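Local coordinates for tRNA (cytosine(38)-C(5))-methyltransferase (Schizosaccharomyces pombe, PDB 6FDF), which methylates carbon 5 of cytosine 38 in the anticodon loop of tRNA(Asp), using S-adenosyl-L-methionine as methyl donor, at residues N47-Y50 against N51-G55; Q128-E131 against E132-A135; N302-E305 against K306-Y309. All blocks are in the same frame, centred on the assembly; numbering follows the deposited sequence.

Contact 1 of 3, residues N47-Y50 against N51-G55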
ATOM      1  N   ASN A  47       8.277  -1.114  12.317  1.00 30.67           N
ATOM      2  CA  ASN A  47       8.364  -0.020  13.280  1.00 31.84           C
ATOM      3  C   ASN A  47       9.748   0.615  13.276  1.00 37.83           C
ATOM      4  O   ASN A  47       9.884   1.831  13.460  1.00 37.41           O
ATOM      5  CB  ASN A  47       8.029  -0.532  14.680  1.00 35.64           C
ATOM      6  CG  ASN A  47       6.576  -0.898  14.829  1.00 33.73           C
ATOM      7  OD1 ASN A  47       5.745  -0.505  14.019  1.00 32.96           O
ATOM      8  ND2 ASN A  47       6.257  -1.644  15.879  1.00 36.40           N
ATOM      9  N   GLU A  48      10.789  -0.202  13.103  1.00 36.41           N
ATOM     10  CA  GLU A  48      12.147   0.327  13.018  1.00 41.94           C
ATOM     11  C   GLU A  48      12.292   1.284  11.838  1.00 40.05           C
ATOM     12  O   GLU A  48      12.833   2.388  11.987  1.00 41.25           O
ATOM     13  CB  GLU A  48      13.152  -0.822  12.918  1.00 42.85           C
ATOM     14  CG  GLU A  48      14.601  -0.381  12.887  1.00 57.57           C
ATOM     15  CD  GLU A  48      15.565  -1.554  12.927  1.00 67.64           C
ATOM     16  OE1 GLU A  48      16.760  -1.355  12.630  1.00 70.52           O
ATOM     17  OE2 GLU A  48      15.123  -2.678  13.250  1.00 70.38           O
ATOM     18  N   ILE A  49      11.813   0.876  10.656  1.00 35.94           N
ATOM     19  CA  ILE A  49      11.830   1.767   9.496  1.00 35.69           C
ATOM     20  C   ILE A  49      10.927   2.971   9.730  1.00 35.70           C
ATOM     21  O   ILE A  49      11.297   4.108   9.412  1.00 38.34           O
ATOM     22  CB  ILE A  49      11.429   0.998   8.221  1.00 36.41           C
ATOM     23  CG1 ILE A  49      12.392  -0.167   7.971  1.00 37.69           C
ATOM     24  CG2 ILE A  49      11.353   1.932   7.014  1.00 33.35           C
ATOM     25  CD1 ILE A  49      13.820   0.275   7.766  1.00 43.34           C
ATOM     26  N   TYR A  50       9.747   2.754  10.316  1.00 34.79           N
ATOM     27  CA  TYR A  50       8.831   3.871  10.543  1.00 35.22           C
ATOM     28  C   TYR A  50       9.501   4.944  11.392  1.00 37.54           C
ATOM     29  O   TYR A  50       9.510   6.131  11.039  1.00 36.82           O
ATOM     30  CB  TYR A  50       7.528   3.394  11.203  1.00 31.38           C
ATOM     31  CG  TYR A  50       6.465   4.482  11.246  1.00 32.59           C
ATOM     32  CD1 TYR A  50       6.581   5.569  12.116  1.00 33.62           C
ATOM     33  CD2 TYR A  50       5.359   4.433  10.409  1.00 31.31           C
ATOM     34  CE1 TYR A  50       5.625   6.579  12.139  1.00 36.44           C
ATOM     35  CE2 TYR A  50       4.392   5.430  10.436  1.00 28.90           C
ATOM     36  CZ  TYR A  50       4.536   6.502  11.296  1.00 32.80           C
ATOM     37  OH  TYR A  50       3.578   7.492  11.316  1.00 33.51           O
ATOM     38  N   ASN A  51      10.072   4.538  12.526  1.00 35.78           N
ATOM     39  CA  ASN A  51      10.600   5.507  13.479  1.00 37.00           C
ATOM     40  C   ASN A  51      11.857   6.186  12.954  1.00 36.37           C
ATOM     41  O   ASN A  51      12.107   7.354  13.275  1.00 40.52           O
ATOM     42  CB  ASN A  51      10.861   4.811  14.813  1.00 38.31           C
ATOM     43  CG  ASN A  51       9.573   4.432  15.517  1.00 42.01           C
ATOM     44  OD1 ASN A  51       8.564   5.120  15.385  1.00 41.72           O
ATOM     45  ND2 ASN A  51       9.599   3.332  16.264  1.00 45.81           N
ATOM     46  N   LEU A  52      12.662   5.469  12.166  1.00 37.82           N
ATOM     47  CA  LEU A  52      13.861   6.063  11.590  1.00 44.71           C
ATOM     48  C   LEU A  52      13.521   7.192  10.626  1.00 43.02           C
ATOM     49  O   LEU A  52      14.264   8.178  10.537  1.00 45.99           O
ATOM     50  CB  LEU A  52      14.678   4.987  10.876  1.00 47.78           C
ATOM     51  CG  LEU A  52      15.876   5.472  10.061  1.00 56.00           C
ATOM     52  CD1 LEU A  52      16.916   6.112  10.968  1.00 60.30           C
ATOM     53  CD2 LEU A  52      16.481   4.331   9.255  1.00 58.01           C
ATOM     54  N   ASN A  53      12.393   7.087   9.928  1.00 41.57           N
ATOM     55  CA  ASN A  53      12.036   8.042   8.887  1.00 40.96           C
ATOM     56  C   ASN A  53      11.061   9.115   9.356  1.00 41.65           C
ATOM     57  O   ASN A  53      11.163  10.264   8.920  1.00 45.66           O
ATOM     58  CB  ASN A  53      11.446   7.299   7.680  1.00 36.59           C
ATOM     59  CG  ASN A  53      12.513   6.599   6.853  1.00 40.50           C
ATOM     60  OD1 ASN A  53      13.099   7.189   5.950  1.00 38.91           O
ATOM     61  ND2 ASN A  53      12.759   5.327   7.156  1.00 39.95           N
ATOM     62  N   HIS A  54      10.119   8.775  10.236  1.00 38.90           N
ATOM     63  CA  HIS A  54       9.076   9.705  10.653  1.00 38.43           C
ATOM     64  C   HIS A  54       9.267  10.252  12.057  1.00 41.51           C
ATOM     65  O   HIS A  54       8.554  11.186  12.441  1.00 42.64           O
ATOM     66  CB  HIS A  54       7.696   9.030  10.572  1.00 34.36           C
ATOM     67  CG  HIS A  54       7.346   8.510   9.213  1.00 35.78           C
ATOM     68  ND1 HIS A  54       7.158   9.333   8.123  1.00 36.05           N
ATOM     69  CD2 HIS A  54       7.159   7.247   8.765  1.00 34.81           C
ATOM     70  CE1 HIS A  54       6.861   8.600   7.064  1.00 35.57           C
ATOM     71  NE2 HIS A  54       6.857   7.329   7.427  1.00 34.99           N
ATOM     72  N   GLY A  55      10.193   9.705  12.831  1.00 42.42           N
ATOM     73  CA  GLY A  55      10.249   9.997  14.245  1.00 43.66           C
ATOM     74  C   GLY A  55       9.603   8.894  15.066  1.00 42.53           C
ATOM     75  O   GLY A  55       8.860   8.049  14.559  1.00 41.21           O
TER

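Contact 2 of 3, residues Q128-E131 against E132-A135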
ATOM      1  N   GLN A 128      -8.199  -5.867  -3.588  1.00 33.43           N
ATOM      2  CA  GLN A 128      -9.385  -6.099  -4.396  1.00 38.60           C
ATOM      3  C   GLN A 128     -10.042  -7.413  -3.990  1.00 39.56           C
ATOM      4  O   GLN A 128      -9.370  -8.427  -3.779  1.00 44.07           O
ATOM      5  CB  GLN A 128      -9.013  -6.120  -5.878  1.00 45.31           C
ATOM      6  CG  GLN A 128     -10.196  -6.251  -6.817  1.00 56.92           C
ATOM      7  CD  GLN A 128      -9.798  -6.069  -8.266  1.00 62.79           C
ATOM      8  OE1 GLN A 128      -8.637  -6.257  -8.629  1.00 62.43           O
ATOM      9  NE2 GLN A 128     -10.762  -5.708  -9.105  1.00 67.06           N
ATOM     10  N   GLY A 129     -11.362  -7.397  -3.898  1.00 42.71           N
ATOM     11  CA  GLY A 129     -12.104  -8.528  -3.399  1.00 45.75           C
ATOM     12  C   GLY A 129     -12.519  -8.396  -1.952  1.00 38.23           C
ATOM     13  O   GLY A 129     -13.399  -9.136  -1.502  1.00 39.57           O
ATOM     14  N   PHE A 130     -11.908  -7.468  -1.212  1.00 40.17           N
ATOM     15  CA  PHE A 130     -12.434  -7.126   0.105  1.00 38.09           C
ATOM     16  C   PHE A 130     -13.897  -6.726   0.006  1.00 36.72           C
ATOM     17  O   PHE A 130     -14.693  -7.031   0.901  1.00 37.87           O
ATOM     18  CB  PHE A 130     -11.613  -5.996   0.732  1.00 33.27           C
ATOM     19  CG  PHE A 130     -12.120  -5.561   2.088  1.00 37.32           C
ATOM     20  CD1 PHE A 130     -11.861  -6.321   3.217  1.00 38.71           C
ATOM     21  CD2 PHE A 130     -12.868  -4.399   2.224  1.00 31.36           C
ATOM     22  CE1 PHE A 130     -12.335  -5.926   4.462  1.00 38.66           C
ATOM     23  CE2 PHE A 130     -13.342  -4.000   3.468  1.00 36.33           C
ATOM     24  CZ  PHE A 130     -13.070  -4.768   4.586  1.00 35.13           C
ATOM     25  N   GLU A 131     -14.276  -6.057  -1.089  1.00 34.65           N
ATOM     26  CA  GLU A 131     -15.620  -5.497  -1.188  1.00 36.22           C
ATOM     27  C   GLU A 131     -16.702  -6.565  -1.143  1.00 37.81           C
ATOM     28  O   GLU A 131     -17.847  -6.252  -0.801  1.00 40.95           O
ATOM     29  CB  GLU A 131     -15.768  -4.663  -2.464  1.00 38.72           C
ATOM     30  CG  GLU A 131     -15.826  -5.460  -3.755  1.00 48.70           C
ATOM     31  CD  GLU A 131     -14.463  -5.943  -4.215  1.00 58.69           C
ATOM     32  OE1 GLU A 131     -13.461  -5.680  -3.512  1.00 52.89           O
ATOM     33  OE2 GLU A 131     -14.392  -6.573  -5.292  1.00 56.29           O
ATOM     34  N   GLU A 132     -16.370  -7.813  -1.473  1.00 40.21           N
ATOM     35  CA  GLU A 132     -17.335  -8.903  -1.453  1.00 40.67           C
ATOM     36  C   GLU A 132     -17.285  -9.719  -0.171  1.00 40.51           C
ATOM     37  O   GLU A 132     -18.008 -10.715  -0.065  1.00 42.59           O
ATOM     38  CB  GLU A 132     -17.113  -9.829  -2.656  1.00 47.55           C
ATOM     39  CG  GLU A 132     -17.419  -9.187  -3.997  1.00 60.47           C
ATOM     40  CD  GLU A 132     -17.174 -10.125  -5.159  1.00 79.39           C
ATOM     41  OE1 GLU A 132     -16.638 -11.230  -4.928  1.00 85.37           O
ATOM     42  OE2 GLU A 132     -17.523  -9.759  -6.302  1.00 86.15           O
ATOM     43  N   SER A 133     -16.468  -9.326   0.802  1.00 39.02           N
ATOM     44  CA  SER A 133     -16.222 -10.170   1.961  1.00 40.76           C
ATOM     45  C   SER A 133     -17.247  -9.926   3.063  1.00 42.88           C
ATOM     46  O   SER A 133     -17.896  -8.880   3.125  1.00 37.14           O
ATOM     47  CB  SER A 133     -14.823  -9.919   2.520  1.00 36.11           C
ATOM     48  OG  SER A 133     -14.733  -8.623   3.103  1.00 36.22           O
ATOM     49  N   LYS A 134     -17.334 -10.896   3.979  1.00 35.72           N
ATOM     50  CA  LYS A 134     -18.153 -10.725   5.176  1.00 38.98           C
ATOM     51  C   LYS A 134     -17.625  -9.599   6.055  1.00 36.27           C
ATOM     52  O   LYS A 134     -18.411  -8.877   6.681  1.00 36.31           O
ATOM     53  CB  LYS A 134     -18.217 -12.040   5.960  1.00 40.88           C
ATOM     54  CG  LYS A 134     -19.007 -13.142   5.256  1.00 53.27           C
ATOM     55  CD  LYS A 134     -19.031 -14.447   6.054  1.00 65.97           C
ATOM     56  CE  LYS A 134     -17.792 -15.304   5.800  1.00 75.07           C
ATOM     57  NZ  LYS A 134     -16.631 -14.908   6.651  1.00 74.61           N
ATOM     58  N   ALA A 135     -16.304  -9.418   6.097  1.00 34.91           N
ATOM     59  CA  ALA A 135     -15.732  -8.319   6.869  1.00 36.03           C
ATOM     60  C   ALA A 135     -16.181  -6.966   6.325  1.00 35.35           C
ATOM     61  O   ALA A 135     -16.463  -6.044   7.101  1.00 33.64           O
ATOM     62  CB  ALA A 135     -14.207  -8.419   6.869  1.00 36.48           C
TER
HETATM   63  O   HOH W   1     -19.388  -7.365   1.172  1.00 38.40           O

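Contact 3 of 3, residues N302-E305 against K306-Y309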
ATOM      1  N   ASN A 302      18.982  -2.074  10.760  1.00 51.17           N
ATOM      2  CA  ASN A 302      19.226  -3.505  10.662  1.00 57.01           C
ATOM      3  C   ASN A 302      18.323  -4.185   9.637  1.00 50.00           C
ATOM      4  O   ASN A 302      18.331  -5.418   9.540  1.00 47.31           O
ATOM      5  CB  ASN A 302      19.053  -4.164  12.034  1.00 66.25           C
ATOM      6  CG  ASN A 302      20.003  -3.600  13.079  1.00 75.33           C
ATOM      7  OD1 ASN A 302      21.160  -3.299  12.784  1.00 71.97           O
ATOM      8  ND2 ASN A 302      19.517  -3.451  14.307  1.00 75.63           N
ATOM      9  N   VAL A 303      17.556  -3.417   8.871  1.00 41.31           N
ATOM     10  CA  VAL A 303      16.625  -3.973   7.894  1.00 44.63           C
ATOM     11  C   VAL A 303      17.316  -4.037   6.537  1.00 45.08           C
ATOM     12  O   VAL A 303      17.705  -3.006   5.979  1.00 47.06           O
ATOM     13  CB  VAL A 303      15.338  -3.139   7.816  1.00 37.56           C
ATOM     14  CG1 VAL A 303      14.368  -3.760   6.819  1.00 38.51           C
ATOM     15  CG2 VAL A 303      14.697  -3.015   9.195  1.00 45.95           C
ATOM     16  N   THR A 304      17.467  -5.249   6.006  1.00 37.71           N
ATOM     17  CA  THR A 304      18.148  -5.464   4.739  1.00 39.62           C
ATOM     18  C   THR A 304      17.223  -5.158   3.562  1.00 37.78           C
ATOM     19  O   THR A 304      15.998  -5.108   3.697  1.00 39.04           O
ATOM     20  CB  THR A 304      18.637  -6.908   4.623  1.00 48.21           C
ATOM     21  OG1 THR A 304      17.501  -7.775   4.504  1.00 45.47           O
ATOM     22  CG2 THR A 304      19.429  -7.300   5.853  1.00 46.18           C
ATOM     23  N   GLU A 305      17.833  -4.969   2.389  1.00 38.63           N
ATOM     24  CA  GLU A 305      17.049  -4.747   1.177  1.00 42.58           C
ATOM     25  C   GLU A 305      16.098  -5.907   0.919  1.00 41.03           C
ATOM     26  O   GLU A 305      14.978  -5.709   0.433  1.00 37.58           O
ATOM     27  CB  GLU A 305      17.971  -4.544  -0.024  1.00 45.88           C
ATOM     28  CG  GLU A 305      17.221  -4.103  -1.263  1.00 49.22           C
ATOM     29  CD  GLU A 305      18.123  -3.787  -2.429  1.00 53.54           C
ATOM     30  OE1 GLU A 305      19.277  -4.265  -2.443  1.00 58.38           O
ATOM     31  OE2 GLU A 305      17.675  -3.067  -3.343  1.00 44.98           O
ATOM     32  N   LYS A 306      16.533  -7.128   1.230  1.00 39.49           N
ATOM     33  CA  LYS A 306      15.662  -8.289   1.089  1.00 38.45           C
ATOM     34  C   LYS A 306      14.405  -8.140   1.938  1.00 37.93           C
ATOM     35  O   LYS A 306      13.299  -8.468   1.489  1.00 37.21           O
ATOM     36  CB  LYS A 306      16.436  -9.551   1.473  1.00 43.62           C
ATOM     37  CG  LYS A 306      15.781 -10.856   1.080  1.00 54.12           C
ATOM     38  CD  LYS A 306      16.803 -11.984   1.106  1.00 59.70           C
ATOM     39  CE  LYS A 306      18.034 -11.619   0.282  1.00 60.74           C
ATOM     40  NZ  LYS A 306      19.117 -12.634   0.383  1.00 63.20           N
ATOM     41  N   CYS A 307      14.551  -7.637   3.166  0.58 32.94           N
ATOM     42  CA  CYS A 307      13.381  -7.411   4.005  0.58 35.18           C
ATOM     43  C   CYS A 307      12.563  -6.221   3.518  0.58 33.00           C
ATOM     44  O   CYS A 307      11.337  -6.204   3.685  0.58 31.72           O
ATOM     45  CB  CYS A 307      13.817  -7.215   5.454  0.58 39.34           C
ATOM     46  SG  CYS A 307      14.482  -8.718   6.209  0.58 47.09           S
ATOM     47  N   MET A 308      13.213  -5.230   2.902  1.00 33.92           N
ATOM     48  CA  MET A 308      12.477  -4.084   2.370  1.00 31.97           C
ATOM     49  C   MET A 308      11.515  -4.502   1.262  1.00 28.75           C
ATOM     50  O   MET A 308      10.410  -3.959   1.164  1.00 32.55           O
ATOM     51  CB  MET A 308      13.439  -3.013   1.856  1.00 36.57           C
ATOM     52  CG  MET A 308      14.043  -2.138   2.943  1.00 39.70           C
ATOM     53  SD  MET A 308      12.823  -1.287   3.973  1.00 37.55           S
ATOM     54  CE  MET A 308      11.951  -0.286   2.783  1.00 34.83           C
ATOM     55  N   TYR A 309      11.926  -5.439   0.397  1.00 29.68           N
ATOM     56  CA  TYR A 309      10.996  -5.941  -0.614  1.00 29.31           C
ATOM     57  C   TYR A 309       9.728  -6.478   0.035  1.00 30.66           C
ATOM     58  O   TYR A 309       8.624  -6.287  -0.485  1.00 30.04           O
ATOM     59  CB  TYR A 309      11.635  -7.052  -1.448  1.00 30.25           C
ATOM     60  CG  TYR A 309      12.650  -6.657  -2.492  1.00 31.92           C
ATOM     61  CD1 TYR A 309      12.276  -5.922  -3.611  1.00 29.63           C
ATOM     62  CD2 TYR A 309      13.969  -7.087  -2.402  1.00 33.53           C
ATOM     63  CE1 TYR A 309      13.194  -5.592  -4.590  1.00 31.62           C
ATOM     64  CE2 TYR A 309      14.898  -6.762  -3.378  1.00 34.12           C
ATOM     65  CZ  TYR A 309      14.503  -6.016  -4.470  1.00 31.34           C
ATOM     66  OH  TYR A 309      15.414  -5.696  -5.453  1.00 31.48           O
TER

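Contact 1 of 3, residues N47-Y50 against N51-G55
The imidazole of H54 turns an edge onto one face of the Y50 phenol ring, in an edge-to-face pair whose centroids lie 4.5 Å apart and whose planes are inclined at 52°. CD2 of H54 stands over the centre of the phenol, 3.7 Å from CZ of Y50, while CB of H54 rests against CE1 of Y50. At the rim of the phenol, close to its plane, lie the backbone N of N51 and the carbonyl O of G55. With CG anti to the backbone N (chi1 -171°), Y50 lays its ring alongside the following helical turn, where the two side chains cross at about a right angle.

One residue earlier on each side, N53 grips O of I49 twice. Its ND2 donates over 3.0 Å to that oxygen in an almost straight bond (177°) lying in the amide plane, and its own backbone N reaches the same oxygen from the opposite face of the carbonyl. The amide is thereby held flat beside I49, with ND2 of N53 3.7 Å from CG2 of I49, and its OD1 accepts from N of E297. G55, the first residue beyond the helix, has positive phi.

Helix 44-54 is the crossover of a beta-alpha-beta unit in the Rossmann-like methyltransferase domain. Y50 packs on strands 34-41 and 58-60 and hydrogen-bonds through OH to E15 and H24, whereas OD1 of N51 takes N-H groups of L57 and A58 where the chain enters strand 58-60.

Contact 2 of 3, residues Q128-E131 against E132-A135
A tight 3-10 turn leads from strand 121-127 into the N-cap of helix 134-145, and F130 and S133 hold its two ends together. The carbonyl O of F130 accepts twice from S133: OG donates over 2.7 Å in the carbonyl plane, on a lone pair, and the backbone N comes from above that plane over 2.9 Å. S133 OG sits between its backbone N and carbonyl carbon (chi1 69°), a position from which it also caps the helix at N of A136. The same hydroxyl lies over one face of the F130 ring, 3.7 Å from CD1, and CB of A135 meets CE1 of F130 at 3.9 Å.

E131 folds its bent chain back over the turn, and its OE1 accepts from N of G129 at 2.7 Å on the syn side of the carboxylate. Replacing E131 by an alanine would remove this acceptor, and the N-H of G129 is likely to lose its mate in the turn. E132 runs alongside E131, their OE2 atoms 4.6 Å apart, a proximity likely to be mildly unfavourable. A water bridges the carbonyl oxygens of E131 and S133.

F130 is buried against W169 of strand 168-175 and touches F88 and the predicted catalytic C85, so the turn forms part of the surroundings of the active site. The side chain of E131 packs on strand 148-155, and the backbone O of E131 accepts a hydrogen bond from NH1 of R140 on helix 134-145.

Contact 3 of 3, residues N302-E305 against K306-Y309
The chain passes from the extended conformation of V303 and T304 into helix 305-313, whose first turn closes through bonds from N of M308 to O of T304 (2.9 Å) and from N of Y309 to O of E305 (3.1 Å). T304 is the N-cap. Its OG1 accepts from N of C307 over 3.2 Å with an N-H angle of 157°, taking up an amide of the first turn. The rotation that places OG1 between the backbone N and carbonyl carbon of T304 (chi1 68°) aims the oxygen at this amide, and also brings it 3.7 Å from CB of K306.

Beside the cap, V303 covers the start of the helix with one methyl branch: CG1 packs on CB of C307 at 3.8 Å and lies 4.1 Å from SD of M308. The M308 chain, bent at chi2 and chi3, crosses V303 at about a right angle, and its CG passes close to the carbonyl O of T304. V303 also packs on E48 and I49 of helix 44-54.

Directly after the cap, E305 extends across Y309 obliquely, its CG 4.1 Å from CE2 of the ring. Their carboxylate and ring planes are nearly parallel, 7° apart, although the polar ends find partners elsewhere: OE2 of E305 accepts from Y215 OH and A283 N, and OH of Y309 is hydrogen-bonded to O of F281.

The chemistry is therefore divided. A hydroxyl caps one amide of the first turn, apolar branches pack along its flank, and two hydrogen bonds to one carboxylate oxygen anchor the first turn to Y215 and to the start of helix 283-289, which would tend to favour the ionised form of E305.

How the contacts relate
Contacts 1 and 3 lie on the same side of the chain's centre, their own centres about 14 Å apart, and they touch: OE1 of E48 is probably hydrogen-bonded to N of N302, and I49 packs on V303 and M308, so helix 44-54 meets the start of helix 305-313. Contact 2 stands on the opposite side of the chain's centre, at least about 17 Å from either at the nearest atoms. All are partly buried: contact 1, at a helix C-terminus, has no exposed residue among those that touch and uses an aromatic pair and a side-chain amide, whereas contacts 2 and 3 include exposed ones and set hydroxyl N-caps. Only contact 2 borders the predicted catalytic cysteine.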